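Local atomic coordinates of cell surface protein (Faecalibacterium prausnitzii A2-165, PDB entry 4GT6), a protein that is of unknown function but, as an extracellular protein built of BspA-type leucine-rich repeats, probably binds other proteins at the bacterial cell surface. Residues H34-P39 / T67-P72; F59-Y64 / A82-T87; T87-V92 / M111-L116. All coordinates share one frame; numbering follows the deposited sequence.

How the contacts relate
Successive coils of a leucine-rich repeat solenoid meet here at three places. Contact 1 and contact 3 share a parallel sheet, since strand 68-71 lies between 35-37 and 91-94; contact 2 joins the loops that lead into the last two of these strands. Regular main-chain bonding dominates contact 1, whereas contact 2 pairs two beta turns and contact 3 relies on a salt bridge and waters. Each is buried on one side and more open on the other: isoleucines, leucines and the paired Phe59 and Phe83 face inward, polar side chains outward. Phe59 of contact 2 packs against Ile36 and Ile38 of contact 1, and contacts 2 and 3 share Thr87.

Contact 1 of 3, residues H34-P39 / T67-P72; sequences HRITIP and TSVQIP
Arg35 lays its guanidinium over the hydroxyl of Ser68, whose OG sits 3.0 Å above the plane and over its centre. The two residues are bridge partners in a parallel sheet of a leucine-rich repeat solenoid, where the axes of strands 35-37 and 68-71 come within 4.7 Å, 11° from parallel. Although Ser68 OG is 3.2 Å from Arg35 NH2, the angle is poor and the pair is no hydrogen bond; the oxygen is instead linked through a water to Ile36 O. A bend at chi3 (69°) turns the arginine chain, and Arg35 NH1 also comes near Thr67 CG2. Thr37 and Gln70, on the same face, lie side by side with the same heading, the amide oxygen against the threonine methyl.

Main-chain bonds alternate along the pair. Thr67 N binds His34 O, Ile36 N binds Ser68 O, and Gln70 N binds Ile36 O, which thus accepts from both an amide and the water. Ile38 N closes the series on Gln70 O at 2.9 Å.

On the inner face the chemistry is apolar: Ile36 CB approaches Val69 CG2 at 4.1 Å, while Phe59 and Tyr14 also pack on Ile36. Strand 91-94 continues the sheet beyond Val69 and Ile71. Past the last bridge, Ile38 crosses the Pro72 ring at about a right angle, its CB 3.8 Å from Pro72 CD, and Pro72 CG rests 3.6 Å from Pro39 O, a buried carbonyl oxygen without a polar partner.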
# COMPACT_ATOMS: atom_id res chain seq x y z
N HIS A 34 -25.59 -18.88 -3.93
CA HIS A 34 -25.20 -17.58 -3.39
C HIS A 34 -24.68 -17.75 -1.95
O HIS A 34 -24.06 -16.83 -1.42
CB HIS A 34 -26.34 -16.54 -3.47
CG HIS A 34 -27.54 -16.90 -2.67
ND1 HIS A 34 -28.55 -17.71 -3.18
CD2 HIS A 34 -27.88 -16.53 -1.41
CE1 HIS A 34 -29.44 -17.83 -2.21
NE2 HIS A 34 -29.09 -17.12 -1.14
N ARG A 35 -24.96 -18.91 -1.33
CA ARG A 35 -24.43 -19.31 -0.01
C ARG A 35 -23.67 -20.60 -0.23
O ARG A 35 -24.28 -21.65 -0.51
CB ARG A 35 -25.53 -19.50 1.05
CG ARG A 35 -26.46 -18.32 1.24
CD ARG A 35 -27.29 -18.48 2.52
NE ARG A 35 -26.46 -18.37 3.73
CZ ARG A 35 -25.99 -17.23 4.24
NH1 ARG A 35 -26.28 -16.07 3.66
NH2 ARG A 35 -25.22 -17.24 5.32
N ILE A 36 -22.35 -20.52 -0.18
CA ILE A 36 -21.48 -21.65 -0.50
C ILE A 36 -21.07 -22.39 0.77
O ILE A 36 -20.74 -21.77 1.77
CB ILE A 36 -20.24 -21.15 -1.30
CG1 ILE A 36 -20.64 -20.72 -2.74
CG2 ILE A 36 -19.06 -22.17 -1.33
CD1 ILE A 36 -20.94 -21.87 -3.70
N THR A 37 -21.12 -23.72 0.69
CA THR A 37 -20.65 -24.61 1.74
C THR A 37 -19.61 -25.53 1.11
O THR A 37 -19.97 -26.44 0.35
CB THR A 37 -21.80 -25.39 2.39
OG1 THR A 37 -22.73 -24.47 2.91
CG2 THR A 37 -21.31 -26.33 3.50
N ILE A 38 -18.33 -25.30 1.43
CA ILE A 38 -17.26 -26.14 0.90
C ILE A 38 -17.36 -27.50 1.59
O ILE A 38 -17.50 -27.53 2.80
CB ILE A 38 -15.86 -25.47 1.11
CG1 ILE A 38 -15.75 -24.06 0.42
CG2 ILE A 38 -14.72 -26.44 0.72
CD1 ILE A 38 -15.82 -24.06 -1.10
N PRO A 39 -17.35 -28.62 0.84
CA PRO A 39 -17.49 -29.93 1.50
C PRO A 39 -16.28 -30.27 2.39
O PRO A 39 -15.17 -29.87 2.07
CB PRO A 39 -17.61 -30.91 0.32
CG PRO A 39 -16.89 -30.23 -0.80
CD PRO A 39 -17.21 -28.76 -0.62
N THR A 67 -22.91 -14.26 -1.54
CA THR A 67 -22.98 -13.46 -0.32
C THR A 67 -22.15 -14.06 0.84
O THR A 67 -21.69 -13.31 1.70
CB THR A 67 -24.47 -13.22 0.08
OG1 THR A 67 -24.56 -12.09 0.93
CG2 THR A 67 -25.15 -14.44 0.73
N SER A 68 -22.03 -15.38 0.89
CA SER A 68 -21.32 -16.01 2.00
C SER A 68 -20.68 -17.32 1.61
O SER A 68 -21.13 -17.99 0.68
CB SER A 68 -22.29 -16.26 3.17
OG SER A 68 -23.24 -17.25 2.83
N VAL A 69 -19.59 -17.65 2.31
CA VAL A 69 -18.84 -18.88 2.11
C VAL A 69 -18.55 -19.50 3.47
O VAL A 69 -18.08 -18.82 4.38
CB VAL A 69 -17.52 -18.60 1.32
CG1 VAL A 69 -16.61 -19.83 1.32
CG2 VAL A 69 -17.81 -18.13 -0.11
N GLN A 70 -18.83 -20.78 3.60
CA GLN A 70 -18.52 -21.53 4.80
C GLN A 70 -17.47 -22.54 4.41
O GLN A 70 -17.63 -23.25 3.40
CB GLN A 70 -19.78 -22.20 5.35
CG GLN A 70 -19.49 -23.04 6.55
CD GLN A 70 -20.73 -23.79 6.93
OE1 GLN A 70 -20.93 -24.95 6.57
NE2 GLN A 70 -21.57 -23.12 7.67
N ILE A 71 -16.38 -22.60 5.21
CA ILE A 71 -15.24 -23.48 5.01
C ILE A 71 -15.17 -24.51 6.14
O ILE A 71 -15.29 -24.10 7.30
CB ILE A 71 -13.95 -22.60 4.96
CG1 ILE A 71 -14.02 -21.50 3.87
CG2 ILE A 71 -12.66 -23.44 4.84
CD1 ILE A 71 -12.69 -20.65 3.65
N PRO A 72 -14.93 -25.81 5.88
CA PRO A 72 -14.78 -26.75 7.00
C PRO A 72 -13.41 -26.60 7.68
O PRO A 72 -12.46 -26.08 7.08
CB PRO A 72 -14.95 -28.10 6.33
CG PRO A 72 -14.43 -27.90 4.94
CD PRO A 72 -14.77 -26.50 4.58
O HOH W 1 -22.32 -19.88 3.26

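Contact 2 of 3, residues F59-Y64 / A82-T87; sequences FCNYKY and AFYNCT. With EDO (1,2-ethanediol), chain N.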
# COMPACT_ATOMS: atom_id res chain seq x y z
N PHE A 59 -13.36 -19.80 -7.13
CA PHE A 59 -14.45 -18.81 -7.25
C PHE A 59 -13.96 -17.49 -7.85
O PHE A 59 -14.59 -16.43 -7.68
CB PHE A 59 -15.11 -18.56 -5.88
CG PHE A 59 -15.75 -19.81 -5.36
CD1 PHE A 59 -17.06 -20.14 -5.72
CD2 PHE A 59 -15.07 -20.66 -4.50
CE1 PHE A 59 -17.64 -21.32 -5.26
CE2 PHE A 59 -15.66 -21.84 -4.04
CZ PHE A 59 -16.93 -22.16 -4.44
N CYS A 60 -12.85 -17.56 -8.60
CA CYS A 60 -12.27 -16.39 -9.26
C CYS A 60 -13.25 -15.85 -10.30
O CYS A 60 -13.71 -16.60 -11.17
CB CYS A 60 -10.94 -16.76 -9.90
SG CYS A 60 -10.11 -15.36 -10.71
N ASN A 61 -13.62 -14.55 -10.19
CA ASN A 61 -14.58 -13.92 -11.11
C ASN A 61 -15.91 -14.70 -11.16
O ASN A 61 -16.54 -14.76 -12.21
CB ASN A 61 -13.99 -13.79 -12.53
CG ASN A 61 -12.87 -12.81 -12.61
OD1 ASN A 61 -12.99 -11.69 -12.11
ND2 ASN A 61 -11.73 -13.22 -13.19
N TYR A 62 -16.34 -15.26 -10.02
CA TYR A 62 -17.60 -16.05 -9.92
C TYR A 62 -18.71 -15.21 -10.53
O TYR A 62 -18.88 -14.07 -10.12
CB TYR A 62 -17.86 -16.37 -8.45
CG TYR A 62 -19.06 -17.27 -8.20
CD1 TYR A 62 -19.08 -18.58 -8.67
CD2 TYR A 62 -20.11 -16.84 -7.41
CE1 TYR A 62 -20.15 -19.43 -8.39
CE2 TYR A 62 -21.19 -17.67 -7.12
CZ TYR A 62 -21.20 -18.98 -7.60
OH TYR A 62 -22.27 -19.79 -7.33
N LYS A 63 -19.39 -15.72 -11.56
CA LYS A 63 -20.34 -14.89 -12.30
C LYS A 63 -21.72 -14.74 -11.63
O LYS A 63 -22.49 -13.86 -12.03
CB LYS A 63 -20.49 -15.43 -13.74
CG LYS A 63 -21.17 -16.78 -13.86
CD LYS A 63 -21.26 -17.24 -15.32
CE LYS A 63 -22.66 -17.13 -15.88
NZ LYS A 63 -22.90 -18.13 -16.95
N TYR A 64 -22.03 -15.58 -10.66
CA TYR A 64 -23.33 -15.56 -9.99
C TYR A 64 -23.29 -14.73 -8.71
O TYR A 64 -22.22 -14.38 -8.23
CB TYR A 64 -23.77 -16.99 -9.67
CG TYR A 64 -23.76 -17.90 -10.88
CD1 TYR A 64 -24.69 -17.74 -11.90
CD2 TYR A 64 -22.79 -18.88 -11.02
CE1 TYR A 64 -24.68 -18.57 -13.02
CE2 TYR A 64 -22.77 -19.71 -12.14
CZ TYR A 64 -23.71 -19.54 -13.14
OH TYR A 64 -23.69 -20.38 -14.23
N ALA A 82 -8.53 -17.50 -5.07
CA ALA A 82 -9.68 -18.42 -4.82
C ALA A 82 -11.02 -17.68 -4.80
O ALA A 82 -12.02 -18.26 -5.21
CB ALA A 82 -9.49 -19.16 -3.50
N PHE A 83 -11.06 -16.44 -4.30
CA PHE A 83 -12.32 -15.68 -4.22
C PHE A 83 -12.11 -14.31 -4.86
O PHE A 83 -12.76 -13.33 -4.50
CB PHE A 83 -12.80 -15.55 -2.74
CG PHE A 83 -13.09 -16.90 -2.13
CD1 PHE A 83 -14.34 -17.50 -2.29
CD2 PHE A 83 -12.11 -17.58 -1.41
CE1 PHE A 83 -14.59 -18.77 -1.77
CE2 PHE A 83 -12.37 -18.85 -0.87
CZ PHE A 83 -13.60 -19.44 -1.07
N TYR A 84 -11.21 -14.25 -5.83
CA TYR A 84 -10.91 -13.01 -6.53
C TYR A 84 -12.18 -12.43 -7.18
O TYR A 84 -12.92 -13.15 -7.87
CB TYR A 84 -9.86 -13.32 -7.62
CG TYR A 84 -9.45 -12.13 -8.47
CD1 TYR A 84 -8.38 -11.33 -8.09
CD2 TYR A 84 -10.07 -11.87 -9.69
CE1 TYR A 84 -7.94 -10.28 -8.90
CE2 TYR A 84 -9.65 -10.82 -10.50
CZ TYR A 84 -8.57 -10.05 -10.12
OH TYR A 84 -8.11 -9.04 -10.92
N ASN A 85 -12.42 -11.14 -6.93
CA ASN A 85 -13.53 -10.39 -7.51
C ASN A 85 -14.92 -10.94 -7.14
O ASN A 85 -15.83 -10.92 -7.98
CB ASN A 85 -13.38 -10.32 -9.05
CG ASN A 85 -13.91 -9.06 -9.64
OD1 ASN A 85 -13.70 -7.97 -9.09
ND2 ASN A 85 -14.61 -9.19 -10.77
N CYS A 86 -15.09 -11.41 -5.88
CA CYS A 86 -16.39 -11.82 -5.34
C CYS A 86 -16.86 -10.59 -4.55
O CYS A 86 -16.67 -10.48 -3.33
CB CYS A 86 -16.27 -13.08 -4.49
SG CYS A 86 -15.95 -14.56 -5.48
N THR A 87 -17.37 -9.62 -5.28
CA THR A 87 -17.56 -8.25 -4.79
C THR A 87 -18.75 -8.06 -3.87
O THR A 87 -18.87 -6.97 -3.30
CB THR A 87 -17.63 -7.25 -5.96
OG1 THR A 87 -18.73 -7.61 -6.77
CG2 THR A 87 -16.37 -7.29 -6.85
C1 EDO N . -16.86 -20.59 -10.87
O1 EDO N . -16.93 -21.12 -9.56
C2 EDO N . -16.11 -19.23 -10.85
O2 EDO N . -14.72 -19.40 -10.79
O HOH W 2 -15.72 -10.90 -12.55
O HOH W 3 -17.06 -11.70 -10.27
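Asn61 OD1 is held by two donors, a water at 2.9 Å and, more weakly, Asn85 ND2 at 3.3 Å. The same water accepts from Asn85 ND2, so in the conformer of Asn85 given here the two amides, their planes 78° apart, are joined weakly and directly and also through solvent. Asn61 also lies beside Tyr84, pointing the same way, with its amide almost perpendicular to the ring and OD1 at the ring edge.

Both segments form type II beta turns, Phe59 to Tyr62 and Phe83 to Cys86, equivalent places in consecutive coils of the leucine-rich repeat. Two backbone bonds set one turn upon the other: Phe59 N to Ala82 O, and Asn61 N to Tyr84 O at 2.8 Å. Beside them, Cys60 SG, anti to its backbone N (chi1 -178°), meets Tyr84 CD2 at 3.6 Å in an oblique sulfur-aromatic contact. Cys86 SG approaches Phe59 O and the CB of Tyr62.

Inward, Phe59 and Phe83 repeat one conformation, each with CG anti to the carbonyl carbon. Their rings are nearly parallel (5°) but slid apart, centroids 5.3 Å from each other, so overlap is slight and the nearest approach is Phe59 CD2 to Phe83 CE1 at 3.4 Å. An ethanediol, probably from the crystallisation liquor, lies by the edge of the Tyr62 ring; the hydroxyl of that tyrosine bonds to Glu33 O.

Phe83 also meets Phe110 of the following coil, and Phe59 meets Tyr29 of strand 24-29; along the chain, turn 59-62 follows strand 47-54 and precedes 68-71, and turn 83-86 follows 77-78 and precedes 91-94.

Contact 3 of 3, residues T87-V92 / M111-L116; sequences TSLKRV and MFCSEL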
# COMPACT_ATOMS: atom_id res chain seq x y z
N THR A 87 -17.37 -9.62 -5.28
CA THR A 87 -17.56 -8.25 -4.79
C THR A 87 -18.75 -8.06 -3.87
O THR A 87 -18.87 -6.97 -3.30
CB THR A 87 -17.63 -7.25 -5.96
OG1 THR A 87 -18.73 -7.61 -6.77
CG2 THR A 87 -16.37 -7.29 -6.85
N SER A 88 -19.61 -9.07 -3.68
CA SER A 88 -20.71 -8.94 -2.72
C SER A 88 -20.53 -9.93 -1.56
O SER A 88 -21.41 -10.04 -0.69
CB SER A 88 -22.06 -9.13 -3.42
OG SER A 88 -22.37 -7.97 -4.19
N LEU A 89 -19.41 -10.67 -1.56
CA LEU A 89 -19.12 -11.65 -0.51
C LEU A 89 -18.96 -10.90 0.83
O LEU A 89 -18.09 -10.04 0.96
CB LEU A 89 -17.87 -12.46 -0.87
CG LEU A 89 -17.36 -13.46 0.19
CD1 LEU A 89 -18.38 -14.58 0.46
CD2 LEU A 89 -16.02 -14.11 -0.30
N LYS A 90 -19.85 -11.20 1.79
CA LYS A 90 -19.86 -10.51 3.10
C LYS A 90 -19.04 -11.20 4.16
O LYS A 90 -18.47 -10.53 5.04
CB LYS A 90 -21.31 -10.44 3.67
CG LYS A 90 -22.37 -9.75 2.81
CD LYS A 90 -22.04 -8.29 2.57
CE LYS A 90 -23.21 -7.48 2.06
NZ LYS A 90 -22.80 -6.05 1.85
N ARG A 91 -19.04 -12.54 4.14
CA ARG A 91 -18.40 -13.31 5.21
C ARG A 91 -17.83 -14.62 4.73
O ARG A 91 -18.39 -15.27 3.83
CB ARG A 91 -19.42 -13.57 6.35
CG ARG A 91 -20.60 -14.51 5.99
CD ARG A 91 -21.79 -14.45 6.96
NE ARG A 91 -22.35 -13.09 7.01
CZ ARG A 91 -23.24 -12.60 6.15
NH1 ARG A 91 -23.76 -13.37 5.20
NH2 ARG A 91 -23.64 -11.34 6.25
N VAL A 92 -16.75 -15.03 5.36
CA VAL A 92 -16.08 -16.30 5.11
C VAL A 92 -15.99 -16.91 6.49
O VAL A 92 -15.22 -16.40 7.30
CB VAL A 92 -14.71 -16.13 4.40
CG1 VAL A 92 -14.04 -17.48 4.25
CG2 VAL A 92 -14.90 -15.48 3.03
N MSE A 111 -8.75 -10.65 -3.24
CA MSE A 111 -8.62 -9.34 -3.90
C MSE A 111 -9.95 -8.91 -4.54
O MSE A 111 -10.64 -9.75 -5.13
CB MSE A 111 -7.52 -9.37 -4.95
CG MSE A 111 -7.39 -8.08 -5.74
SE MSE A 111 -5.61 -8.12 -6.55
CE MSE A 111 -5.75 -6.52 -7.69
N PHE A 112 -10.32 -7.62 -4.36
CA PHE A 112 -11.57 -7.02 -4.85
C PHE A 112 -12.83 -7.53 -4.13
O PHE A 112 -13.94 -7.24 -4.60
CB PHE A 112 -11.75 -7.16 -6.38
CG PHE A 112 -10.72 -6.42 -7.21
CD1 PHE A 112 -10.49 -5.06 -7.02
CD2 PHE A 112 -10.02 -7.08 -8.22
CE1 PHE A 112 -9.53 -4.38 -7.79
CE2 PHE A 112 -9.10 -6.39 -9.01
CZ PHE A 112 -8.87 -5.04 -8.80
N CYS A 113 -12.69 -8.20 -2.96
CA CYS A 113 -13.89 -8.58 -2.16
C CYS A 113 -14.22 -7.37 -1.31
O CYS A 113 -13.99 -7.34 -0.09
CB CYS A 113 -13.61 -9.83 -1.31
SG CYS A 113 -13.37 -11.33 -2.31
N SER A 114 -14.76 -6.35 -1.99
CA SER A 114 -14.97 -5.02 -1.41
C SER A 114 -16.13 -4.93 -0.39
O SER A 114 -16.27 -3.89 0.26
CB SER A 114 -15.14 -3.98 -2.52
OG SER A 114 -16.34 -4.17 -3.24
N GLU A 115 -16.89 -6.02 -0.17
CA GLU A 115 -17.95 -6.01 0.84
C GLU A 115 -17.66 -6.99 1.97
O GLU A 115 -18.47 -7.11 2.91
CB GLU A 115 -19.33 -6.30 0.21
CG GLU A 115 -19.76 -5.09 -0.60
CD GLU A 115 -21.19 -5.04 -1.10
OE1 GLU A 115 -21.94 -6.01 -0.87
OE2 GLU A 115 -21.58 -3.98 -1.64
N LEU A 116 -16.48 -7.62 1.93
CA LEU A 116 -16.08 -8.64 2.90
C LEU A 116 -15.77 -7.99 4.27
O LEU A 116 -14.97 -7.07 4.33
CB LEU A 116 -14.87 -9.41 2.34
CG LEU A 116 -14.27 -10.49 3.23
CD1 LEU A 116 -15.29 -11.66 3.49
CD2 LEU A 116 -12.98 -11.01 2.59
O HOH W 4 -23.88 -6.23 -2.66
O HOH W 5 -20.49 -5.54 3.68
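Lys90 reaches Glu115 by a bend in its chain: after CG takes its place beside the backbone N, chi2 of -62° turns CD, and the remaining torsions run extended until NZ forms a salt bridge of 2.9 Å with Glu115 OE1. The ammonium comes from above the carboxylate plane, 67° out of it, and the two chains approach obliquely. Glu115 sets CG anti to its carbonyl carbon, 3.4 Å from Thr87 O, and runs extended beyond it. Two waters complete the polar group. One donates to Glu115 OE1 and is hydrogen-bonded to Ser88 OG; the other accepts from Lys90 NZ and donates to Glu115 O. An alanine at Glu115 would probably leave the Lys90 ammonium without its charge partner, its chain freer to turn, and open a gap where CG and CD packed against Thr87 O.

In the leucine-rich repeat solenoid these segments belong to adjacent coils: residues 87-92 lead into strand 91-94, and the loop 111-116 makes a type I beta turn from Cys113 to Leu116. Leu89 and Leu116 occupy matching inward positions with matching conformations: in both, CG is anti to the backbone N and the second torsion is alike. Leu116 CD1 fits against Leu89 CG and Lys90 O, and it meets Val92 CG2 at 3.9 Å, the valine placing that methyl beside its own backbone N. Leu89 CD2 touches Cys113 SG at 4.3 Å. Thr87 CG2 comes within 3.3 Å of Phe112 O, and the Phe112 ring meets His135.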